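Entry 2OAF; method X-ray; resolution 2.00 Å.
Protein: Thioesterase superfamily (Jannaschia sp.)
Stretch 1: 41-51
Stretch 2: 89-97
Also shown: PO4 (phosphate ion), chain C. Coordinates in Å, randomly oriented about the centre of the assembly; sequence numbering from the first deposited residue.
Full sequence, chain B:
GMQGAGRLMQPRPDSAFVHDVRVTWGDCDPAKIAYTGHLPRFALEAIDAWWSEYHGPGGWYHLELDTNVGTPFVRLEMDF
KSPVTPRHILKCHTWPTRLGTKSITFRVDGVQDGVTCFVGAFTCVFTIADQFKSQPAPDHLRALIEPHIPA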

# COMPACT_ATOMS: atom_id res chain seq x y z
N ARG B 41 -0.59 7.80 4.52
CA ARG B 41 0.67 7.61 3.81
C ARG B 41 1.18 8.90 3.18
O ARG B 41 2.38 9.20 3.22
N PHE B 42 0.27 9.64 2.54
CA PHE B 42 0.63 10.91 1.92
C PHE B 42 1.10 11.90 2.98
O PHE B 42 2.08 12.61 2.79
N ALA B 43 0.39 11.97 4.10
CA ALA B 43 0.78 12.90 5.17
C ALA B 43 2.16 12.57 5.76
O ALA B 43 2.98 13.45 6.03
N LEU B 44 2.42 11.28 5.93
CA LEU B 44 3.70 10.81 6.44
C LEU B 44 4.84 11.10 5.47
O LEU B 44 5.95 11.49 5.89
N GLU B 45 4.59 10.92 4.19
CA GLU B 45 5.55 11.28 3.15
C GLU B 45 5.95 12.77 3.23
O GLU B 45 7.12 13.13 3.04
N ALA B 46 4.98 13.62 3.55
CA ALA B 46 5.18 15.04 3.74
C ALA B 46 6.11 15.31 4.92
O ALA B 46 6.99 16.20 4.86
N ILE B 47 5.89 14.60 6.01
CA ILE B 47 6.73 14.76 7.20
C ILE B 47 8.15 14.26 6.90
O ILE B 47 9.13 14.89 7.27
N ASP B 48 8.25 13.12 6.24
CA ASP B 48 9.55 12.61 5.79
C ASP B 48 10.27 13.66 4.93
O ASP B 48 11.48 13.86 5.08
N ALA B 49 9.53 14.35 4.04
CA ALA B 49 10.10 15.41 3.20
C ALA B 49 10.53 16.63 4.02
O ALA B 49 11.46 17.35 3.65
N TRP B 50 9.82 16.89 5.12
CA TRP B 50 10.19 18.00 6.02
C TRP B 50 11.57 17.71 6.61
O TRP B 50 12.45 18.54 6.61
N TRP B 51 11.76 16.49 7.08
CA TRP B 51 13.07 16.09 7.60
C TRP B 51 14.16 16.20 6.55
O TRP B 51 15.25 16.62 6.86
N ILE B 89 -2.32 18.36 -8.05
CA ILE B 89 -1.29 18.02 -7.08
C ILE B 89 -1.89 18.18 -5.68
O ILE B 89 -2.65 19.12 -5.43
N LEU B 90 -1.57 17.27 -4.79
CA LEU B 90 -1.90 17.42 -3.35
C LEU B 90 -0.75 18.17 -2.71
O LEU B 90 0.35 17.63 -2.59
N LYS B 91 -0.99 19.40 -2.30
CA LYS B 91 0.02 20.20 -1.64
C LYS B 91 -0.09 20.00 -0.14
O LYS B 91 -1.09 20.42 0.50
N CYS B 92 0.92 19.37 0.44
CA CYS B 92 0.91 19.07 1.85
C CYS B 92 1.72 20.11 2.59
O CYS B 92 2.93 20.07 2.61
N HIS B 93 1.00 21.03 3.22
CA HIS B 93 1.61 22.10 4.02
C HIS B 93 1.95 21.51 5.38
O HIS B 93 1.05 21.05 6.11
N THR B 94 3.23 21.52 5.73
CA THR B 94 3.73 20.69 6.82
C THR B 94 4.59 21.51 7.76
O THR B 94 5.48 22.25 7.32
N TRP B 95 4.34 21.39 9.05
CA TRP B 95 5.16 22.10 10.02
C TRP B 95 5.06 21.48 11.40
O TRP B 95 4.06 20.85 11.71
N PRO B 96 6.08 21.71 12.24
CA PRO B 96 6.01 21.29 13.64
C PRO B 96 5.22 22.30 14.44
O PRO B 96 5.54 23.49 14.44
N THR B 97 4.21 21.80 15.14
CA THR B 97 3.34 22.64 15.93
C THR B 97 3.82 22.70 17.39
O THR B 97 3.52 23.65 18.11

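The contact reads as a helix laid over one strand, with a simple rule on each side. Along the helix 41-51, every fourth residue, F42, A46 and W50, points its CA-to-CB bond toward the strand; along the strand, every second residue, L90, C92, T94 and P96, points back. The two axes run at 62° and come within 8.4 Å of each other, and the CA atoms of A46 and C92, 6.2 Å apart, are the nearest CA pair.

T94 covers the most surface and sits at the centre of the scheme. Its chi1 is m, which lets OG1 turn back along its own strand and donate a hydrogen bond to C92 O at 3.0 Å. The hydroxyl is thereby satisfied without a partner on the helix, and can lie against a methyl group: OG1 of T94 is 3.4 Å from CB of A46. The other branch does apolar work, with CG2 of T94 at 4.2 Å from both CG1 of I47 and CB of W50. I47 itself points sideways (chi1 m, chi2 t), and its CA also lies 4.2 Å from CG2 of T94.

W50 is the second large contributor. With chi1 t and chi2 at 98°, its indole reaches over the strand, placing CD1 3.7 Å from the carbonyl O of T94 and NE1 3.7 Å from CD of P96. P96, with its C-gamma endo pucker, also brings CD to 3.9 Å from CZ2 of W50, so the proline meets the indole over more than one atom. The indole nitrogen donates to water 1, NE1 to water O 3.0 Å, and the same water makes a weak hydrogen bond to the backbone, its O 3.3 Å from T94 O. No direct hydrogen bond joins the two stretches; this water is the polar link between them.

At A46 the packing is tight: its CB lies 3.6 Å from CB of C92. Beyond it, F42 (chi1 m, chi2 -31°) sets CD2 3.7 Å from CD2 of L90, whose t, p rotamer carries that methyl to the ring. C92, also m, turns SG to within 4.3 Å of F42 O.

H93 and W95 point their CA-to-CB bonds away from the helix, in keeping with strand alternation, though CA of W95 still lies 4.3 Å from NE1 of W50. R41 lies beyond reach of the strand, where NE makes a weak 3.3 Å hydrogen bond to O4 of the phosphate ion, probably a crystallisation component.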

# COMPACT_ATOMS: atom_id res chain seq x y z
CB ARG B 41 0.52 6.58 2.70
CG ARG B 41 1.78 6.48 1.83
CD ARG B 41 2.00 5.14 1.12
NE ARG B 41 0.91 4.81 0.21
CZ ARG B 41 0.73 5.34 -0.99
NH1 ARG B 41 1.57 6.25 -1.45
NH2 ARG B 41 -0.31 4.96 -1.72
CB PHE B 42 -0.54 11.58 1.19
CG PHE B 42 -1.14 10.76 0.07
CD1 PHE B 42 -0.37 9.87 -0.68
CD2 PHE B 42 -2.46 10.95 -0.28
CE1 PHE B 42 -0.94 9.15 -1.72
CE2 PHE B 42 -3.02 10.25 -1.33
CZ PHE B 42 -2.25 9.34 -2.04
CB ALA B 43 -0.29 12.97 6.26
CB LEU B 44 3.62 9.34 6.82
CG LEU B 44 3.24 9.00 8.27
CD1 LEU B 44 2.09 9.83 8.76
CD2 LEU B 44 2.92 7.48 8.42
CB GLU B 45 4.95 10.92 1.80
CG GLU B 45 5.82 11.23 0.57
CD GLU B 45 5.04 11.14 -0.75
OE1 GLU B 45 4.16 10.21 -0.85
OE2 GLU B 45 5.30 11.99 -1.65
CB ALA B 46 3.83 15.70 3.98
CB ILE B 47 6.12 13.99 8.42
CG1 ILE B 47 4.75 14.59 8.84
CG2 ILE B 47 7.13 13.93 9.59
CD1 ILE B 47 3.96 13.76 9.90
CB ASP B 48 9.37 11.31 5.00
CG ASP B 48 10.67 10.79 4.43
OD1 ASP B 48 11.41 10.10 5.15
OD2 ASP B 48 10.96 11.11 3.28
CB ALA B 49 9.11 15.82 2.04
CB TRP B 50 9.14 18.20 7.13
CG TRP B 50 9.37 19.39 7.99
CD1 TRP B 50 8.77 20.63 7.86
CD2 TRP B 50 10.25 19.48 9.13
NE1 TRP B 50 9.24 21.48 8.86
CE2 TRP B 50 10.16 20.80 9.63
CE3 TRP B 50 11.10 18.59 9.76
CZ2 TRP B 50 10.88 21.23 10.71
CZ3 TRP B 50 11.84 19.03 10.88
CH2 TRP B 50 11.72 20.31 11.32
CB TRP B 51 13.01 14.66 8.16
CG TRP B 51 12.30 14.56 9.43
CD1 TRP B 51 11.07 14.04 9.63
CD2 TRP B 51 12.77 14.99 10.71
NE1 TRP B 51 10.74 14.09 10.95
CE2 TRP B 51 11.76 14.68 11.64
CE3 TRP B 51 13.94 15.60 11.15
CZ2 TRP B 51 11.87 14.96 13.01
CZ3 TRP B 51 14.06 15.88 12.53
CH2 TRP B 51 13.02 15.56 13.43
CB ILE B 89 -0.04 18.99 -7.17
CG1 ILE B 89 0.78 18.74 -8.43
CG2 ILE B 89 0.93 18.79 -5.96
CD1 ILE B 89 1.53 17.43 -8.37
CB LEU B 90 -2.07 16.06 -2.67
CG LEU B 90 -2.48 16.03 -1.19
CD1 LEU B 90 -3.89 16.67 -0.94
CD2 LEU B 90 -2.43 14.59 -0.66
CB LYS B 91 -0.15 21.68 -1.97
CG LYS B 91 -0.12 21.99 -3.45
CD LYS B 91 1.28 22.28 -3.92
CE LYS B 91 1.34 22.69 -5.40
NZ LYS B 91 2.74 23.00 -5.83
CB CYS B 92 1.45 17.67 2.09
SG CYS B 92 0.42 16.37 1.37
CB HIS B 93 0.64 23.28 4.21
CG HIS B 93 0.20 23.93 2.95
ND1 HIS B 93 0.51 25.24 2.64
CD2 HIS B 93 -0.52 23.47 1.90
CE1 HIS B 93 -0.01 25.56 1.47
NE2 HIS B 93 -0.64 24.50 0.99
CB THR B 94 4.58 19.54 6.24
OG1 THR B 94 3.79 18.87 5.27
CG2 THR B 94 5.00 18.53 7.33
CB TRP B 95 4.75 23.58 10.08
CG TRP B 95 3.43 23.82 10.72
CD1 TRP B 95 3.21 24.25 11.99
CD2 TRP B 95 2.12 23.64 10.13
NE1 TRP B 95 1.86 24.36 12.22
CE2 TRP B 95 1.17 23.98 11.11
CE3 TRP B 95 1.68 23.20 8.88
CZ2 TRP B 95 -0.21 23.93 10.88
CZ3 TRP B 95 0.29 23.15 8.64
CH2 TRP B 95 -0.63 23.50 9.65
CB PRO B 96 7.46 21.32 14.08
CG PRO B 96 8.10 22.36 13.21
CD PRO B 96 7.38 22.34 11.92
CB THR B 97 1.85 22.18 15.78
OG1 THR B 97 0.98 23.22 16.26
CG2 THR B 97 1.55 20.85 16.49
P PO4 C . -1.07 1.98 2.25
O1 PO4 C . -0.96 0.93 3.32
O2 PO4 C . -2.46 1.97 1.67
O3 PO4 C . -0.86 3.33 2.89
O4 PO4 C . 0.00 1.75 1.21
O HOH W 1 7.96 24.12 8.46